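Local structure of cellobiose 2-epimerase (Ruminococcus albus, 3VW5) at residues T248-R253 and N375-M380; W304-A309 and K330-N335. The protein catalyses the reversible epimerization of cellobiose to 4-O-beta-D-glucosyl-D-mannose, acting on the free, unmodified sugar. The protein carries 2 engineered substitutions. One frame throughout, in Å; residues are numbered along the deposited sequence.

Contact 1. Residues T248-R253 and N375-M380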
loop_
_atom_site.group_PDB
_atom_site.type_symbol
_atom_site.label_atom_id
_atom_site.label_comp_id
_atom_site.label_asym_id
_atom_site.label_seq_id
_atom_site.Cartn_x
_atom_site.Cartn_y
_atom_site.Cartn_z
ATOM N N THR A 248 -1.914 11.025 3.943
ATOM C CA THR A 248 -2.042 11.803 5.180
ATOM C C THR A 248 -1.609 11.029 6.414
ATOM O O THR A 248 -0.792 11.522 7.194
ATOM C CB THR A 248 -3.454 12.353 5.414
ATOM O OG1 THR A 248 -4.392 11.272 5.585
ATOM C CG2 THR A 248 -3.862 13.267 4.255
ATOM N N TRP A 249 -2.150 9.827 6.611
ATOM C CA TRP A 249 -1.769 9.065 7.801
ATOM C C TRP A 249 -0.378 8.424 7.688
ATOM O O TRP A 249 0.322 8.278 8.678
ATOM C CB TRP A 249 -2.838 8.042 8.204
ATOM C CG TRP A 249 -2.915 6.778 7.392
ATOM C CD1 TRP A 249 -3.735 6.548 6.325
ATOM C CD2 TRP A 249 -2.193 5.555 7.608
ATOM N NE1 TRP A 249 -3.559 5.270 5.853
ATOM C CE2 TRP A 249 -2.620 4.638 6.622
ATOM C CE3 TRP A 249 -1.231 5.146 8.535
ATOM C CZ2 TRP A 249 -2.113 3.333 6.535
ATOM C CZ3 TRP A 249 -0.727 3.854 8.445
ATOM C CH2 TRP A 249 -1.168 2.960 7.449
ATOM N N LEU A 250 0.018 8.073 6.472
ATOM C CA LEU A 250 1.333 7.507 6.216
ATOM C C LEU A 250 2.434 8.512 6.541
ATOM O O LEU A 250 3.481 8.155 7.074
ATOM C CB LEU A 250 1.437 7.090 4.755
ATOM C CG LEU A 250 1.485 5.593 4.482
ATOM C CD1 LEU A 250 0.848 4.824 5.619
ATOM C CD2 LEU A 250 0.846 5.277 3.148
ATOM N N MET A 251 2.200 9.776 6.212
ATOM C CA MET A 251 3.199 10.798 6.467
ATOM C C MET A 251 3.312 11.155 7.959
ATOM O O MET A 251 4.417 11.403 8.456
ATOM C CB MET A 251 2.931 12.024 5.602
ATOM C CG MET A 251 3.399 11.840 4.183
ATOM S SD MET A 251 3.275 13.312 3.137
ATOM C CE MET A 251 1.532 13.686 3.181
ATOM N N ASP A 252 2.174 11.175 8.657
ATOM C CA ASP A 252 2.159 11.373 10.105
ATOM C C ASP A 252 2.900 10.227 10.756
ATOM O O ASP A 252 3.700 10.431 11.665
ATOM C CB ASP A 252 0.729 11.423 10.658
ATOM C CG ASP A 252 0.031 12.741 10.368
ATOM O OD1 ASP A 252 0.723 13.731 10.051
ATOM O OD2 ASP A 252 -1.216 12.787 10.459
ATOM N N ARG A 253 2.627 9.018 10.274
ATOM C CA ARG A 253 3.306 7.826 10.762
ATOM C C ARG A 253 4.812 8.014 10.651
ATOM O O ARG A 253 5.533 7.806 11.619
ATOM C CB ARG A 253 2.854 6.585 9.985
ATOM C CG ARG A 253 3.639 5.286 10.249
ATOM C CD ARG A 253 3.542 4.814 11.694
ATOM N NE ARG A 253 2.279 5.177 12.330
ATOM C CZ ARG A 253 1.199 4.391 12.368
ATOM N NH1 ARG A 253 1.223 3.185 11.790
ATOM N NH2 ARG A 253 0.088 4.814 12.982
ATOM N N ASN A 375 -6.720 -3.854 2.970
ATOM C CA ASN A 375 -7.856 -4.106 3.854
ATOM C C ASN A 375 -7.419 -4.722 5.188
ATOM O O ASN A 375 -7.989 -4.402 6.255
ATOM C CB ASN A 375 -8.969 -4.911 3.160
ATOM C CG ASN A 375 -8.465 -6.198 2.571
ATOM O OD1 ASN A 375 -7.281 -6.517 2.685
ATOM N ND2 ASN A 375 -9.355 -6.955 1.944
ATOM N N GLY A 376 -6.399 -5.584 5.119
ATOM C CA GLY A 376 -5.674 -6.039 6.297
ATOM C C GLY A 376 -5.141 -4.894 7.150
ATOM O O GLY A 376 -5.381 -4.832 8.364
ATOM N N ARG A 377 -4.439 -3.957 6.519
ATOM C CA ARG A 377 -3.871 -2.851 7.284
ATOM C C ARG A 377 -4.939 -2.030 8.004
ATOM O O ARG A 377 -4.751 -1.649 9.154
ATOM C CB ARG A 377 -2.978 -1.958 6.429
ATOM C CG ARG A 377 -2.082 -1.062 7.274
ATOM C CD ARG A 377 -0.992 -0.406 6.441
ATOM N NE ARG A 377 -1.554 0.401 5.362
ATOM C CZ ARG A 377 -0.835 1.046 4.451
ATOM N NH1 ARG A 377 0.489 1.002 4.492
ATOM N NH2 ARG A 377 -1.445 1.742 3.505
ATOM N N MET A 378 -6.065 -1.776 7.337
ATOM C CA MET A 378 -7.153 -1.006 7.958
ATOM C C MET A 378 -7.672 -1.671 9.235
ATOM O O MET A 378 -7.894 -1.015 10.255
ATOM C CB MET A 378 -8.308 -0.801 6.978
ATOM C CG MET A 378 -9.481 -0.030 7.551
ATOM S SD MET A 378 -11.027 -0.627 6.846
ATOM C CE MET A 378 -11.063 -2.316 7.455
ATOM N N CYS A 379 -7.872 -2.979 9.171
ATOM C CA CYS A 379 -8.364 -3.693 10.332
ATOM C C CYS A 379 -7.386 -3.511 11.489
ATOM O O CYS A 379 -7.778 -3.070 12.586
ATOM C CB CYS A 379 -8.615 -5.161 10.003
ATOM S SG CYS A 379 -9.865 -5.385 8.698
ATOM N N MET A 380 -6.111 -3.795 11.225
ATOM C CA MET A 380 -5.079 -3.684 12.248
ATOM C C MET A 380 -4.888 -2.273 12.764
ATOM O O MET A 380 -4.684 -2.077 13.965
ATOM C CB MET A 380 -3.765 -4.262 11.746
ATOM C CG MET A 380 -3.942 -5.695 11.326
ATOM S SD MET A 380 -2.456 -6.517 10.773
ATOM C CE MET A 380 -2.913 -7.001 9.100
#
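Arg377 NH2 is gripped by two carboxylates, those of Glu246 and Glu308, through salt bridges, and the guanidinium that carries it takes the rim of the Trp249 indole against one of its faces. The two planes stand 85° apart, so ring and guanidinium meet in a T, with the indole supplying the edge. Trp249 CZ2 does most of the touching, 3.2 Å from Arg377 NE and 3.3 Å from Arg377 CZ. Next to it, Trp249 CH2 meets Arg377 CD at 3.5 Å, with that methylene lying in the plane of the ring. The side chain of Arg377 runs extended through chi1 and chi2, then turns at chi3 (59°), which swings the guanidinium across the end of the indole. Leu250 CD1 approaches the same guanidinium face, 4.0 Å from Arg377 NH1, and also lies over a face of the Trp249 ring, filling the corner between the two groups. Rotation of both is fixed from outside: Arg377 NH1 forms a salt bridge with Glu187 and a hydrogen bond with Tyr117 OH, while Trp249 NE1 donates to Glu308, the same carboxylate that receives Arg377 NH2. All of this is buried. The backbones stay well apart, Trp249 CA and Met378 CA being 11.4 Å from each other, and long side chains bridge the gap in the interior of the (alpha/alpha)6 barrel. Helix 303-318 packs against both Trp249 and Met378, helix 261-281 lies against Thr248 and Met251, and helix 47-64 meets Arg377 through Trp55.

Contact 2. Residues W304-A309 and K330-N335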
loop_
_atom_site.group_PDB
_atom_site.type_symbol
_atom_site.label_atom_id
_atom_site.label_comp_id
_atom_site.label_asym_id
_atom_site.label_seq_id
_atom_site.Cartn_x
_atom_site.Cartn_y
_atom_site.Cartn_z
ATOM N N TRP A 304 -9.544 -0.640 -1.896
ATOM C CA TRP A 304 -8.411 -0.086 -1.147
ATOM C C TRP A 304 -8.606 1.375 -0.811
ATOM O O TRP A 304 -8.130 1.851 0.219
ATOM C CB TRP A 304 -7.066 -0.295 -1.851
ATOM C CG TRP A 304 -6.792 0.565 -3.063
ATOM C CD1 TRP A 304 -6.918 0.186 -4.372
ATOM C CD2 TRP A 304 -6.285 1.920 -3.090
ATOM N NE1 TRP A 304 -6.563 1.221 -5.203
ATOM C CE2 TRP A 304 -6.162 2.291 -4.448
ATOM C CE3 TRP A 304 -5.936 2.850 -2.102
ATOM C CZ2 TRP A 304 -5.690 3.557 -4.844
ATOM C CZ3 TRP A 304 -5.481 4.111 -2.500
ATOM C CH2 TRP A 304 -5.361 4.448 -3.861
ATOM N N VAL A 305 -9.319 2.088 -1.674
ATOM C CA VAL A 305 -9.619 3.484 -1.403
ATOM C C VAL A 305 -10.532 3.612 -0.171
ATOM O O VAL A 305 -10.324 4.481 0.662
ATOM C CB VAL A 305 -10.215 4.173 -2.642
ATOM C CG1 VAL A 305 -10.642 5.585 -2.315
ATOM C CG2 VAL A 305 -9.188 4.198 -3.753
ATOM N N GLN A 306 -11.529 2.731 -0.050
ATOM C CA GLN A 306 -12.436 2.753 1.099
ATOM C C GLN A 306 -11.643 2.483 2.361
ATOM O O GLN A 306 -11.784 3.190 3.362
ATOM C CB GLN A 306 -13.565 1.712 0.964
ATOM C CG GLN A 306 -14.464 1.850 -0.280
ATOM C CD GLN A 306 -14.775 3.297 -0.633
ATOM O OE1 GLN A 306 -15.430 4.021 0.127
ATOM N NE2 GLN A 306 -14.287 3.733 -1.795
ATOM N N ALA A 307 -10.815 1.443 2.301
ATOM C CA ALA A 307 -10.003 1.036 3.438
ATOM C C ALA A 307 -9.057 2.160 3.902
ATOM O O ALA A 307 -8.985 2.461 5.096
ATOM C CB ALA A 307 -9.231 -0.223 3.111
ATOM N N GLU A 308 -8.342 2.782 2.967
ATOM C CA GLU A 308 -7.455 3.885 3.333
ATOM C C GLU A 308 -8.218 5.086 3.888
ATOM O O GLU A 308 -7.706 5.803 4.751
ATOM C CB GLU A 308 -6.578 4.313 2.154
ATOM C CG GLU A 308 -5.636 3.224 1.662
ATOM C CD GLU A 308 -4.701 2.704 2.746
ATOM O OE1 GLU A 308 -4.309 3.504 3.619
ATOM O OE2 GLU A 308 -4.360 1.500 2.713
ATOM N N ALA A 309 -9.437 5.310 3.408
ATOM C CA ALA A 309 -10.221 6.426 3.933
ATOM C C ALA A 309 -10.617 6.210 5.414
ATOM O O ALA A 309 -10.663 7.161 6.203
ATOM C CB ALA A 309 -11.429 6.700 3.067
ATOM N N LYS A 330 -16.942 5.874 10.146
ATOM C CA LYS A 330 -18.039 4.919 10.343
ATOM C C LYS A 330 -18.827 4.746 9.047
ATOM O O LYS A 330 -19.202 3.637 8.659
ATOM C CB LYS A 330 -18.993 5.381 11.453
ATOM C CG LYS A 330 -19.683 4.230 12.182
ATOM C CD LYS A 330 -21.000 4.645 12.836
ATOM C CE LYS A 330 -21.577 3.541 13.739
ATOM N NZ LYS A 330 -22.309 2.440 13.004
ATOM N N SER A 331 -19.076 5.867 8.391
ATOM C CA SER A 331 -19.849 5.884 7.178
ATOM C C SER A 331 -19.168 5.003 6.128
ATOM O O SER A 331 -19.802 4.129 5.527
ATOM C CB SER A 331 -19.986 7.331 6.705
ATOM O OG SER A 331 -20.891 7.438 5.627
ATOM N N VAL A 332 -17.872 5.215 5.921
ATOM C CA VAL A 332 -17.148 4.440 4.927
ATOM C C VAL A 332 -17.156 2.966 5.303
ATOM O O VAL A 332 -17.391 2.091 4.468
ATOM C CB VAL A 332 -15.703 4.932 4.763
ATOM C CG1 VAL A 332 -14.918 3.991 3.866
ATOM C CG2 VAL A 332 -15.705 6.327 4.201
ATOM N N TRP A 333 -16.905 2.691 6.571
ATOM C CA TRP A 333 -16.966 1.310 7.045
ATOM C C TRP A 333 -18.363 0.689 6.865
ATOM O O TRP A 333 -18.495 -0.432 6.353
ATOM C CB TRP A 333 -16.513 1.224 8.499
ATOM C CG TRP A 333 -16.818 -0.071 9.138
ATOM C CD1 TRP A 333 -17.591 -0.276 10.241
ATOM C CD2 TRP A 333 -16.356 -1.362 8.723
ATOM N NE1 TRP A 333 -17.637 -1.613 10.540
ATOM C CE2 TRP A 333 -16.888 -2.303 9.624
ATOM C CE3 TRP A 333 -15.539 -1.809 7.681
ATOM C CZ2 TRP A 333 -16.637 -3.668 9.515
ATOM C CZ3 TRP A 333 -15.284 -3.166 7.573
ATOM C CH2 TRP A 333 -15.836 -4.081 8.487
ATOM N N GLU A 334 -19.403 1.415 7.273
ATOM C CA GLU A 334 -20.770 0.923 7.107
ATOM C C GLU A 334 -21.000 0.509 5.653
ATOM O O GLU A 334 -21.606 -0.533 5.374
ATOM C CB GLU A 334 -21.806 1.952 7.566
ATOM C CG GLU A 334 -21.847 2.168 9.088
ATOM C CD GLU A 334 -22.273 0.920 9.876
ATOM O OE1 GLU A 334 -21.813 0.752 11.046
ATOM O OE2 GLU A 334 -23.076 0.109 9.330
ATOM N N ASN A 335 -20.481 1.309 4.726
ATOM C CA ASN A 335 -20.666 1.021 3.308
ATOM C C ASN A 335 -19.741 -0.061 2.755
ATOM O O ASN A 335 -20.091 -0.740 1.792
ATOM C CB ASN A 335 -20.613 2.302 2.486
ATOM C CG ASN A 335 -21.822 3.178 2.721
ATOM O OD1 ASN A 335 -22.843 3.033 2.056
ATOM N ND2 ASN A 335 -21.727 4.077 3.693
#
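With CG1 trans to the backbone nitrogen (chi1 172°), Val332 holds one methyl against the turn of Gln306 and sets the other, CG2, near Ala309 CB; Gln306 in turn folds at chi2 (-39°), which curls its amide back alongside that first methyl. The pairing belongs to the (alpha/alpha)6 barrel, where helix 303-318, facing the interior, is followed in the chain by helix 323-340 on the outside. The helices come close here: Gln306 CA and Val332 CA lie 6.3 Å apart, near enough for a branched side chain to touch main chain. Val332 CG1 sits 3.3 Å from Gln306 O, and on the same residue it also meets CB at 3.9 Å and OE1 at 3.8 Å. Its twin, Val332 CG2, takes the apolar side, 4.4 Å from Ala309 CB. The contact between the segments is therefore one valine seated against a backbone carbonyl, a bent amide chain and an alanine methyl. The polar end of Gln306 is committed elsewhere, NE2 donating to Leu288 O of strand 287-293, which holds the amide beside the valine.

Trp304 stacks on His374, while Trp333 packs on helix 2-19 with NE1 hydrogen-bonded to Glu5. On the partly exposed flank of 330-335, Lys330 NZ forms a salt bridge with Glu334 OE1 one turn on, at 2.6 Å. Separately, Asn335 ND2 reaches back to Ser331 O at 2.7 Å, with an N-H...O angle of 160°, and that oxygen also accepts Asn335 N from the opposite face of its carbonyl plane.

In the fold
From the N terminus, the chain passes seven helices before helix 241-258, which carries the first half of contact 1. It then runs through helix 261-281 and the strands 287-293 and 296-302 to helix 303-318, and contact 2 closes a short loop of 20 residues onto helix 323-340. Only at helix 373-385 does contact 1 close, its loop of 121 residues enclosing contact 2 entirely. The two centres lie about 12 Å apart. Helix 303-318 joins them: Glu308 turns its carboxylate to contact 1, and Ala307 O packs 3.5 Å from Met378 CG. Contact 1 thus ties helices across the barrel interior, while contact 2 ties inner to outer layer.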